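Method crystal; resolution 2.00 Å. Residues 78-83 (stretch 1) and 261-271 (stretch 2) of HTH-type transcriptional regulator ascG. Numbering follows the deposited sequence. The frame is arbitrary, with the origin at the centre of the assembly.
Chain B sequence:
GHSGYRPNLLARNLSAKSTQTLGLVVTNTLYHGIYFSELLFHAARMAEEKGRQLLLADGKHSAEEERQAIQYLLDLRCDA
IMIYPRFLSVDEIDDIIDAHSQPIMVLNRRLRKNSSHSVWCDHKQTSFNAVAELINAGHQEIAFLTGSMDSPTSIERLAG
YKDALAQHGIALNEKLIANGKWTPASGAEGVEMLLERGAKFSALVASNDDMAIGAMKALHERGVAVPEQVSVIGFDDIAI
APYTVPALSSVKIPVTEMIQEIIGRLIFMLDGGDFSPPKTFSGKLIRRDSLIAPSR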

# COMPACT_ATOMS: atom_id res chain seq x y z
N CYS B 78 -8.56 12.19 22.69
CA CYS B 78 -9.02 12.57 21.36
C CYS B 78 -10.39 13.24 21.42
O CYS B 78 -11.29 12.78 22.12
CB CYS B 78 -9.09 11.37 20.41
SG CYS B 78 -7.45 10.77 20.03
N ASP B 79 -10.52 14.33 20.67
CA ASP B 79 -11.74 15.15 20.67
C ASP B 79 -12.82 14.64 19.70
O ASP B 79 -13.99 14.87 19.92
CB ASP B 79 -11.35 16.59 20.35
CG ASP B 79 -10.27 17.13 21.32
OD1 ASP B 79 -10.67 17.54 22.42
OD2 ASP B 79 -9.05 17.06 21.03
N ALA B 80 -12.40 13.93 18.65
CA ALA B 80 -13.28 13.29 17.67
C ALA B 80 -12.65 11.99 17.19
O ALA B 80 -11.40 11.87 17.11
CB ALA B 80 -13.48 14.20 16.48
N ILE B 81 -13.49 11.02 16.79
CA ILE B 81 -12.96 9.74 16.29
C ILE B 81 -13.49 9.41 14.89
O ILE B 81 -14.69 9.58 14.60
CB ILE B 81 -13.31 8.60 17.29
CG1 ILE B 81 -12.84 8.96 18.71
CG2 ILE B 81 -12.71 7.20 16.84
CD1 ILE B 81 -11.32 8.74 18.85
N MSE B 82 -12.62 8.94 14.01
CA MSE B 82 -13.08 8.29 12.76
C MSE B 82 -12.81 6.81 12.92
O MSE B 82 -11.66 6.42 13.07
CB MSE B 82 -12.31 8.78 11.53
CG MSE B 82 -12.82 8.07 10.19
SE MSE B 82 -11.49 7.98 8.80
CE MSE B 82 -10.40 6.53 9.61
N ILE B 83 -13.86 5.97 12.90
CA ILE B 83 -13.63 4.52 12.96
C ILE B 83 -13.75 3.92 11.54
O ILE B 83 -14.71 4.17 10.85
CB ILE B 83 -14.52 3.82 14.03
CG1 ILE B 83 -14.50 2.29 13.92
CG2 ILE B 83 -15.96 4.23 13.92
CD1 ILE B 83 -13.20 1.66 14.48
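Stretch 2 (261-271) EIIGRLIFMLD

Residues Glu 261 to Leu 270 belong to a helix that begins earlier in the chain, its backbone NH groups bonded to carbonyls four residues back, as in Leu 266 N to Ile 262 O at 3.0 Å. It lies on the extended strand that includes Ala 80 to Ile 83. The two run nearly antiparallel, with 160° between their N-to-C directions and 8.9 Å between their axes at closest approach, so the register descends along the helix as it climbs the strand: Asp 79 is level with Leu 270, Ala 80 with Leu 266, Met 82 with Ile 262. Side chains alternate along a strand, so Ala 80 and Met 82 point toward the helix while Ile 81 and Ile 83 point away; on the helix, Ile 262, Leu 266 and Leu 270, four residues apart, form one apolar ridge.

Ala 80 makes the hollow. Here, where the side chain is a single methyl, Ala 80 CA lies 6.3 Å from Leu 266 CA, and two leucines share the space: Ala 80 CB lies 4.1 Å from Leu 266 CD2 and 4.0 Å from Leu 270 CD1. Leu 266 also reaches past the alanine with its other methyl, CD1, which packs 3.7 Å from Met 82 CB. Both methyls border Ile 81 O, Leu 266 CD1 at 3.5 Å and CD2 at 3.7 Å.

The side chain of Met 82, a selenomethionine, starts toward the helix and fits against Ile 262 and Ile 263, its CG 3.5 Å from Ile 262 CD1 and its SE 3.9 Å from Ile 262 CG2 and 4.3 Å from Ile 263 CD1, before its end leads away. Ile 263 starts out sideways, yet its end comes nearer the strand.

At the other end, Leu 270 CD2 rests 3.9 Å from Asp 79 CB and 3.5 Å from Asp 79 O; the aspartate's carboxylate leads away and is hydrogen-bonded elsewhere in the structure. No hydrogen bond joins the stretches: the side-chain contacts are apolar, and the leucine methyls also rest on two backbone carbonyls.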

# COMPACT_ATOMS: atom_id res chain seq x y z
N GLU B 261 -14.46 14.41 3.16
CA GLU B 261 -15.79 14.49 3.78
C GLU B 261 -15.82 14.12 5.25
O GLU B 261 -16.22 14.91 6.08
CB GLU B 261 -16.79 13.61 3.05
CG GLU B 261 -18.19 13.83 3.55
CD GLU B 261 -18.80 15.11 2.98
OE1 GLU B 261 -18.08 15.94 2.34
OE2 GLU B 261 -20.01 15.27 3.14
N ILE B 262 -15.48 12.87 5.58
CA ILE B 262 -15.49 12.45 6.99
C ILE B 262 -14.54 13.26 7.89
O ILE B 262 -14.90 13.64 8.99
CB ILE B 262 -15.21 10.91 7.12
CG1 ILE B 262 -15.77 10.37 8.47
CG2 ILE B 262 -13.72 10.61 6.88
CD1 ILE B 262 -15.77 8.85 8.51
N ILE B 263 -13.33 13.56 7.44
CA ILE B 263 -12.45 14.33 8.32
C ILE B 263 -12.95 15.76 8.41
O ILE B 263 -12.95 16.37 9.48
CB ILE B 263 -10.98 14.29 7.86
CG1 ILE B 263 -10.38 12.87 7.93
CG2 ILE B 263 -10.14 15.31 8.65
CD1 ILE B 263 -10.51 12.10 9.24
N GLY B 264 -13.38 16.32 7.27
CA GLY B 264 -13.88 17.70 7.25
C GLY B 264 -15.10 17.86 8.16
O GLY B 264 -15.17 18.81 8.96
N ARG B 265 -16.03 16.91 8.07
CA ARG B 265 -17.16 16.89 8.99
C ARG B 265 -16.79 16.75 10.46
O ARG B 265 -17.39 17.42 11.30
CB ARG B 265 -18.18 15.83 8.60
CG ARG B 265 -18.90 16.18 7.29
CD ARG B 265 -20.21 15.43 7.21
NE ARG B 265 -20.74 15.26 5.85
CZ ARG B 265 -21.72 14.41 5.52
NH1 ARG B 265 -22.28 13.63 6.46
NH2 ARG B 265 -22.14 14.31 4.25
N LEU B 266 -15.83 15.89 10.80
CA LEU B 266 -15.42 15.74 12.22
C LEU B 266 -14.87 17.04 12.75
O LEU B 266 -15.21 17.44 13.85
CB LEU B 266 -14.41 14.59 12.42
CG LEU B 266 -14.96 13.16 12.35
CD1 LEU B 266 -13.79 12.10 12.27
CD2 LEU B 266 -15.91 12.87 13.52
N ILE B 267 -14.02 17.72 11.95
CA ILE B 267 -13.48 19.01 12.34
C ILE B 267 -14.59 20.07 12.39
O ILE B 267 -14.62 20.89 13.31
CB ILE B 267 -12.35 19.47 11.39
CG1 ILE B 267 -11.14 18.55 11.54
CG2 ILE B 267 -11.96 20.95 11.65
CD1 ILE B 267 -10.07 18.74 10.42
N PHE B 268 -15.50 20.06 11.42
CA PHE B 268 -16.72 20.88 11.52
C PHE B 268 -17.39 20.73 12.90
O PHE B 268 -17.67 21.74 13.56
CB PHE B 268 -17.71 20.58 10.36
CG PHE B 268 -18.89 21.55 10.28
CD1 PHE B 268 -18.72 22.91 10.52
CD2 PHE B 268 -20.17 21.07 10.00
CE1 PHE B 268 -19.82 23.81 10.47
CE2 PHE B 268 -21.27 21.96 9.94
CZ PHE B 268 -21.08 23.33 10.17
N MSE B 269 -17.62 19.49 13.35
CA MSE B 269 -18.28 19.24 14.68
C MSE B 269 -17.51 19.90 15.84
O MSE B 269 -18.09 20.57 16.71
CB MSE B 269 -18.38 17.73 14.98
CG MSE B 269 -19.17 16.91 14.01
SE MSE B 269 -20.80 17.75 13.53
CE MSE B 269 -20.86 17.05 11.69
N LEU B 270 -16.19 19.74 15.82
CA LEU B 270 -15.30 20.36 16.80
C LEU B 270 -15.36 21.88 16.79
O LEU B 270 -15.04 22.50 17.82
CB LEU B 270 -13.87 19.88 16.60
CG LEU B 270 -13.68 18.37 16.83
CD1 LEU B 270 -12.19 18.00 16.75
CD2 LEU B 270 -14.24 17.91 18.15
N ASP B 271 -15.76 22.47 15.65
CA ASP B 271 -15.95 23.94 15.53
C ASP B 271 -17.37 24.39 15.80
O ASP B 271 -17.72 25.55 15.60
CB ASP B 271 -15.55 24.44 14.14
CG ASP B 271 -14.03 24.41 13.90
OD1 ASP B 271 -13.25 24.35 14.89
OD2 ASP B 271 -13.63 24.43 12.72